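Local coordinates for protein pantothenate synthetase (Francisella tularensis subsp. tularensis, PDB 3N8H) that probably catalyses the ATP-dependent condensation of pantoate with beta-alanine to pantothenate, by way of a pantoyl-adenylate intermediate, at residues N117-K122 / L231-K236; L243-Y246 / R251-D254. All blocks are in the same frame, centred on the assembly; numbering follows the deposited sequence.

Interaction 1: N117-K122 / L231-K236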
ATOM      1  N   ASN A 117      13.870   1.665  10.749  1.00 36.65           N
ATOM      2  CA  ASN A 117      13.888   2.190  12.103  1.00 32.29           C
ATOM      3  C   ASN A 117      15.208   2.832  12.498  1.00 37.31           C
ATOM      4  O   ASN A 117      15.330   3.377  13.598  1.00 41.19           O
ATOM      5  CB  ASN A 117      13.600   1.073  13.108  1.00 36.86           C
ATOM      6  CG  ASN A 117      12.164   0.635  13.097  1.00 44.20           C
ATOM      7  OD1 ASN A 117      11.271   1.389  12.710  1.00 49.64           O
ATOM      8  ND2 ASN A 117      11.923  -0.592  13.533  1.00 48.05           N
ATOM      9  N   ILE A 118      16.194   2.745  11.618  1.00 35.32           N
ATOM     10  CA  ILE A 118      17.523   3.284  11.900  1.00 36.39           C
ATOM     11  C   ILE A 118      17.904   4.384  10.919  1.00 38.02           C
ATOM     12  O   ILE A 118      17.191   4.622   9.931  1.00 38.17           O
ATOM     13  CB  ILE A 118      18.587   2.175  11.834  1.00 39.65           C
ATOM     14  CG1 ILE A 118      18.528   1.464  10.473  1.00 40.69           C
ATOM     15  CG2 ILE A 118      18.404   1.167  13.024  1.00 37.70           C
ATOM     16  CD1 ILE A 118      19.723   0.558  10.160  1.00 42.19           C
ATOM     17  N   LEU A 119      19.025   5.054  11.207  1.00 36.61           N
ATOM     18  CA  LEU A 119      19.593   6.037  10.301  1.00 34.59           C
ATOM     19  C   LEU A 119      18.526   7.001   9.811  1.00 31.83           C
ATOM     20  O   LEU A 119      17.883   7.682  10.610  1.00 34.46           O
ATOM     21  CB  LEU A 119      20.271   5.316   9.127  1.00 35.30           C
ATOM     22  CG  LEU A 119      21.392   4.367   9.588  1.00 43.28           C
ATOM     23  CD1 LEU A 119      21.868   3.399   8.485  1.00 47.46           C
ATOM     24  CD2 LEU A 119      22.561   5.168  10.159  1.00 36.75           C
ATOM     25  N   GLU A 120      18.319   7.054   8.500  1.00 28.91           N
ATOM     26  CA  GLU A 120      17.383   8.023   7.956  1.00 34.72           C
ATOM     27  C   GLU A 120      15.947   7.868   8.528  1.00 43.23           C
ATOM     28  O   GLU A 120      15.246   8.855   8.844  1.00 30.77           O
ATOM     29  CB  GLU A 120      17.425   7.923   6.451  1.00 35.71           C
ATOM     30  CG  GLU A 120      17.158   9.199   5.726  1.00 56.89           C
ATOM     31  CD  GLU A 120      18.162  10.323   5.976  1.00 39.57           C
ATOM     32  OE1 GLU A 120      19.166  10.210   6.735  1.00 33.68           O
ATOM     33  OE2 GLU A 120      17.903  11.357   5.368  1.00 39.22           O
ATOM     34  N   GLY A 121      15.519   6.630   8.722  1.00 41.96           N
ATOM     35  CA  GLY A 121      14.193   6.390   9.266  1.00 44.94           C
ATOM     36  C   GLY A 121      13.984   6.980  10.655  1.00 45.58           C
ATOM     37  O   GLY A 121      12.896   7.456  10.998  1.00 40.02           O
ATOM     38  N   LYS A 122      15.032   6.954  11.465  1.00 40.21           N
ATOM     39  CA  LYS A 122      14.937   7.433  12.843  1.00 44.85           C
ATOM     40  C   LYS A 122      15.089   8.950  12.852  1.00 40.74           C
ATOM     41  O   LYS A 122      14.419   9.673  13.600  1.00 33.60           O
ATOM     42  CB  LYS A 122      16.042   6.794  13.697  1.00 47.59           C
ATOM     43  CG  LYS A 122      16.015   7.212  15.148  1.00 54.12           C
ATOM     44  CD  LYS A 122      17.146   6.563  15.925  1.00 58.78           C
ATOM     45  CE  LYS A 122      16.602   5.623  16.983  1.00 66.57           C
ATOM     46  NZ  LYS A 122      17.658   5.152  17.916  1.00 70.32           N
ATOM     47  N   LEU A 231      26.802  17.410  12.534  1.00 34.75           N
ATOM     48  CA  LEU A 231      26.617  16.013  12.204  1.00 42.44           C
ATOM     49  C   LEU A 231      25.316  15.506  12.864  1.00 40.25           C
ATOM     50  O   LEU A 231      25.081  15.729  14.043  1.00 45.41           O
ATOM     51  CB  LEU A 231      27.860  15.237  12.650  1.00 47.79           C
ATOM     52  CG  LEU A 231      28.201  13.840  12.126  1.00 58.32           C
ATOM     53  CD1 LEU A 231      27.292  12.811  12.756  1.00 66.12           C
ATOM     54  CD2 LEU A 231      28.155  13.761  10.601  1.00 51.68           C
ATOM     55  N   GLN A 232      24.450  14.881  12.072  1.00 39.27           N
ATOM     56  CA  GLN A 232      23.261  14.193  12.588  1.00 38.12           C
ATOM     57  C   GLN A 232      23.608  12.792  13.084  1.00 38.63           C
ATOM     58  O   GLN A 232      23.307  12.417  14.230  1.00 38.05           O
ATOM     59  CB  GLN A 232      22.179  14.102  11.499  1.00 44.27           C
ATOM     60  CG  GLN A 232      21.560  15.428  11.114  1.00 51.70           C
ATOM     61  CD  GLN A 232      20.185  15.643  11.745  1.00 55.01           C
ATOM     62  OE1 GLN A 232      19.186  15.078  11.281  1.00 46.33           O
ATOM     63  NE2 GLN A 232      20.127  16.472  12.802  1.00 47.23           N
ATOM     64  N   TYR A 233      24.207  11.999  12.202  1.00 35.92           N
ATOM     65  CA  TYR A 233      24.667  10.672  12.596  1.00 40.08           C
ATOM     66  C   TYR A 233      25.770  10.228  11.666  1.00 36.62           C
ATOM     67  O   TYR A 233      25.899  10.716  10.536  1.00 29.54           O
ATOM     68  CB  TYR A 233      23.521   9.648  12.618  1.00 36.49           C
ATOM     69  CG  TYR A 233      22.874   9.400  11.272  1.00 38.82           C
ATOM     70  CD1 TYR A 233      21.679  10.036  10.921  1.00 34.90           C
ATOM     71  CD2 TYR A 233      23.462   8.544  10.347  1.00 41.63           C
ATOM     72  CE1 TYR A 233      21.088   9.817   9.687  1.00 32.27           C
ATOM     73  CE2 TYR A 233      22.881   8.324   9.114  1.00 43.79           C
ATOM     74  CZ  TYR A 233      21.691   8.959   8.789  1.00 36.91           C
ATOM     75  OH  TYR A 233      21.112   8.730   7.558  1.00 37.30           O
ATOM     76  N   ILE A 234      26.610   9.343  12.175  1.00 32.21           N
ATOM     77  CA  ILE A 234      27.551   8.619  11.331  1.00 36.43           C
ATOM     78  C   ILE A 234      27.637   7.205  11.889  1.00 43.70           C
ATOM     79  O   ILE A 234      27.771   7.007  13.107  1.00 38.08           O
ATOM     80  CB  ILE A 234      28.948   9.296  11.247  1.00 36.69           C
ATOM     81  CG1 ILE A 234      29.823   8.613  10.185  1.00 35.36           C
ATOM     82  CG2 ILE A 234      29.642   9.331  12.629  1.00 40.79           C
ATOM     83  CD1 ILE A 234      31.045   9.459   9.785  1.00 37.22           C
ATOM     84  N   GLN A 235      27.513   6.221  11.010  1.00 34.73           N
ATOM     85  CA  GLN A 235      27.472   4.836  11.451  1.00 39.85           C
ATOM     86  C   GLN A 235      28.031   3.891  10.408  1.00 43.29           C
ATOM     87  O   GLN A 235      27.960   4.153   9.194  1.00 36.18           O
ATOM     88  CB  GLN A 235      26.025   4.424  11.746  1.00 46.34           C
ATOM     89  CG  GLN A 235      25.413   5.110  12.949  1.00 62.78           C
ATOM     90  CD  GLN A 235      24.559   4.175  13.784  1.00 74.24           C
ATOM     91  OE1 GLN A 235      24.275   3.039  13.389  1.00 74.83           O
ATOM     92  NE2 GLN A 235      24.137   4.654  14.943  1.00 81.09           N
ATOM     93  N   LYS A 236      28.586   2.785  10.883  1.00 36.89           N
ATOM     94  CA  LYS A 236      28.914   1.668  10.006  1.00 43.11           C
ATOM     95  C   LYS A 236      27.778   0.669  10.016  1.00 47.54           C
ATOM     96  O   LYS A 236      27.399   0.161  11.062  1.00 46.69           O
ATOM     97  CB  LYS A 236      30.195   0.972  10.452  1.00 42.03           C
ATOM     98  CG  LYS A 236      31.390   1.892  10.551  1.00 46.46           C
ATOM     99  CD  LYS A 236      32.604   1.163  11.098  1.00 53.90           C
ATOM    100  CE  LYS A 236      33.678   2.139  11.513  1.00 46.89           C
ATOM    101  NZ  LYS A 236      34.877   1.425  12.079  1.00 66.64           N
TER

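Interaction 2: L243-Y246 / R251-D254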
ATOM      1  N   LEU A 243      26.079   8.467   6.776  1.00 30.14           N
ATOM      2  CA  LEU A 243      26.050   9.724   7.529  1.00 35.00           C
ATOM      3  C   LEU A 243      25.038  10.714   6.976  1.00 34.92           C
ATOM      4  O   LEU A 243      24.547  10.567   5.843  1.00 31.23           O
ATOM      5  CB  LEU A 243      27.439  10.382   7.606  1.00 35.51           C
ATOM      6  CG  LEU A 243      27.936  11.117   6.363  1.00 43.19           C
ATOM      7  CD1 LEU A 243      28.809  12.265   6.800  1.00 53.22           C
ATOM      8  CD2 LEU A 243      28.719  10.155   5.500  1.00 45.82           C
ATOM      9  N   ALA A 244      24.744  11.716   7.799  1.00 30.43           N
ATOM     10  CA  ALA A 244      23.869  12.825   7.452  1.00 30.41           C
ATOM     11  C   ALA A 244      24.325  13.983   8.322  1.00 38.03           C
ATOM     12  O   ALA A 244      24.754  13.784   9.485  1.00 30.00           O
ATOM     13  CB  ALA A 244      22.397  12.491   7.772  1.00 29.48           C
ATOM     14  N   PHE A 245      24.223  15.185   7.776  1.00 33.38           N
ATOM     15  CA  PHE A 245      24.648  16.386   8.506  1.00 32.70           C
ATOM     16  C   PHE A 245      23.911  17.594   7.970  1.00 33.30           C
ATOM     17  O   PHE A 245      23.383  17.557   6.854  1.00 34.47           O
ATOM     18  CB  PHE A 245      26.153  16.601   8.351  1.00 36.92           C
ATOM     19  CG  PHE A 245      26.600  16.698   6.923  1.00 40.94           C
ATOM     20  CD1 PHE A 245      26.669  17.930   6.286  1.00 43.15           C
ATOM     21  CD2 PHE A 245      26.940  15.550   6.207  1.00 36.28           C
ATOM     22  CE1 PHE A 245      27.074  18.030   4.963  1.00 46.05           C
ATOM     23  CE2 PHE A 245      27.347  15.636   4.872  1.00 42.00           C
ATOM     24  CZ  PHE A 245      27.413  16.879   4.249  1.00 43.60           C
ATOM     25  N   TYR A 246      23.874  18.661   8.769  1.00 37.50           N
ATOM     26  CA  TYR A 246      23.315  19.927   8.343  1.00 31.16           C
ATOM     27  C   TYR A 246      24.467  20.892   8.082  1.00 35.21           C
ATOM     28  O   TYR A 246      25.462  20.878   8.799  1.00 32.08           O
ATOM     29  CB  TYR A 246      22.423  20.539   9.436  1.00 33.90           C
ATOM     30  CG  TYR A 246      20.975  20.097   9.429  1.00 31.82           C
ATOM     31  CD1 TYR A 246      20.040  20.731   8.620  1.00 34.16           C
ATOM     32  CD2 TYR A 246      20.540  19.049  10.240  1.00 33.16           C
ATOM     33  CE1 TYR A 246      18.711  20.334   8.621  1.00 37.57           C
ATOM     34  CE2 TYR A 246      19.216  18.634  10.238  1.00 32.16           C
ATOM     35  CZ  TYR A 246      18.309  19.279   9.431  1.00 42.58           C
ATOM     36  OH  TYR A 246      16.992  18.873   9.428  1.00 47.87           O
ATOM     37  N   ARG A 251      20.049  19.945   4.881  1.00 36.00           N
ATOM     38  CA  ARG A 251      20.366  18.623   5.397  1.00 35.69           C
ATOM     39  C   ARG A 251      20.819  17.721   4.248  1.00 36.73           C
ATOM     40  O   ARG A 251      20.051  17.476   3.321  1.00 37.69           O
ATOM     41  CB  ARG A 251      19.167  18.007   6.120  1.00 35.73           C
ATOM     42  CG  ARG A 251      19.479  16.737   6.912  1.00 31.57           C
ATOM     43  CD  ARG A 251      18.177  16.085   7.446  1.00 39.55           C
ATOM     44  NE  ARG A 251      18.496  14.848   8.136  1.00 32.52           N
ATOM     45  CZ  ARG A 251      18.593  13.661   7.534  1.00 30.03           C
ATOM     46  NH1 ARG A 251      18.344  13.557   6.248  1.00 27.86           N
ATOM     47  NH2 ARG A 251      18.919  12.579   8.230  1.00 30.96           N
ATOM     48  N   LEU A 252      22.064  17.254   4.313  1.00 32.88           N
ATOM     49  CA  LEU A 252      22.629  16.349   3.298  1.00 32.81           C
ATOM     50  C   LEU A 252      22.977  14.971   3.869  1.00 35.66           C
ATOM     51  O   LEU A 252      23.306  14.862   5.051  1.00 31.74           O
ATOM     52  CB  LEU A 252      23.897  16.954   2.712  1.00 25.83           C
ATOM     53  CG  LEU A 252      23.716  18.326   2.052  1.00 38.13           C
ATOM     54  CD1 LEU A 252      25.034  18.758   1.440  1.00 31.55           C
ATOM     55  CD2 LEU A 252      22.564  18.294   1.016  1.00 33.05           C
ATOM     56  N   ILE A 253      22.904  13.932   3.022  1.00 29.79           N
ATOM     57  CA  ILE A 253      23.218  12.569   3.437  1.00 27.90           C
ATOM     58  C   ILE A 253      24.168  11.946   2.440  1.00 40.98           C
ATOM     59  O   ILE A 253      24.312  12.421   1.293  1.00 30.87           O
ATOM     60  CB  ILE A 253      21.950  11.660   3.579  1.00 30.20           C
ATOM     61  CG1 ILE A 253      21.520  11.029   2.234  1.00 34.20           C
ATOM     62  CG2 ILE A 253      20.805  12.425   4.228  1.00 35.65           C
ATOM     63  CD1 ILE A 253      20.269  10.148   2.319  1.00 33.69           C
ATOM     64  N   ASP A 254      24.815  10.880   2.888  1.00 36.60           N
ATOM     65  CA  ASP A 254      25.732  10.118   2.057  1.00 34.34           C
ATOM     66  C   ASP A 254      25.914   8.682   2.601  1.00 37.79           C
ATOM     67  O   ASP A 254      25.688   8.401   3.778  1.00 34.46           O
ATOM     68  CB  ASP A 254      27.087  10.855   1.979  1.00 32.18           C
ATOM     69  CG  ASP A 254      27.930  10.407   0.801  1.00 34.47           C
ATOM     70  OD1 ASP A 254      27.469   9.530  -0.001  1.00 37.42           O
ATOM     71  OD2 ASP A 254      29.068  10.902   0.688  1.00 33.90           O
TER

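Interaction 1: N117-K122 / L231-K236
The hydroxyl of Y233 donates a short hydrogen bond to the carboxylate of E120, with OH 2.6 Å from OE1. OE1 takes it on its anti side, 20° out of the carboxylate plane. The acceptor sits at the edge of the tyrosine ring, and carboxylate and ring are turned 70° against each other. The other oxygen, OE2, faces NH1 of R251 on strand 250-257 in a probable salt bridge. Its modelled length is too short to trust, and R251 has a second conformer. L119 lies over one face of the same ring. Its CA makes a CH-pi contact, 4.1 Å from the ring centroid. CG of L119 stands beside the backbone N and opposite the carbonyl carbon (chi1 -59°), which brings CD2 to 3.3 Å from Y233 CE2. The two side chains cross at about a right angle. The same methyl rests 3.9 Å from CB of Q235, at the more exposed end of the contact. L119 occupies the N-cap position of helix 120-123, whose first turn carries E120. On the strand side, Q232 and Y233 both face A244. The arrangement docks a helix N terminus on an edge strand at a classic beta bulge.

Interaction 2: L243-Y246 / R251-D254
Y246 and R251 pack through a CH-pi contact: CB of R251 lies over one face of the tyrosine ring, 3.7 Å from its centroid. CG of the arginine stands opposite the backbone N (chi1 -169°) and the chain stays extended to NE, which lays CB, CG and CD across the ring toward its hydroxyl. R251 has a second conformer; its side-chain contacts given here belong to one of the two. A second CH-pi contact places CB of L252 over the F245 ring, 4.2 Å from the centroid. Among apolar contacts, A244 CB touches I253 CG2 at 3.9 Å. It also lies over one face of the R251 guanidinium. L243 and D254 point the same way, with CD2 of L243 3.9 Å from CB of D254. Backbone hydrogen bonds join two pairs, each in both directions. L243 N to D254 O is 3.0 Å, and F245 N to L252 O is 2.9 Å. Between them A244 faces I253 as a non-hydrogen-bonded pair. R251 NE and NH2 hydrogen-bond Q232 and S123. D254 OD2 has a salt bridge to R180 and a hydrogen bond with Y206. This is the antiparallel pairing of a beta hairpin, with I253 and L252 packed close to the predicted ATP-site residues D153 and R190.

Along the chain, 117-122 comes first, at the start of helix 120-123. Interaction 1 closes a long loop from there to strand 230-237, with 108 residues between its segments. Interaction 2 follows in series and closes a short loop, the hairpin of strands 240-247 and 250-257. The two loops neither nest nor cross. Strands 230-237 and 240-247 are neighbours in the same three-stranded antiparallel sheet, where Q232 N probably hydrogen-bonds A244 O. E120 and R251 probably link the two contacts, and I253 packs on E120. Together they tie the C-terminal sheet to the helix start, where the side chain of E120 lies about 7 Å from the bound proline.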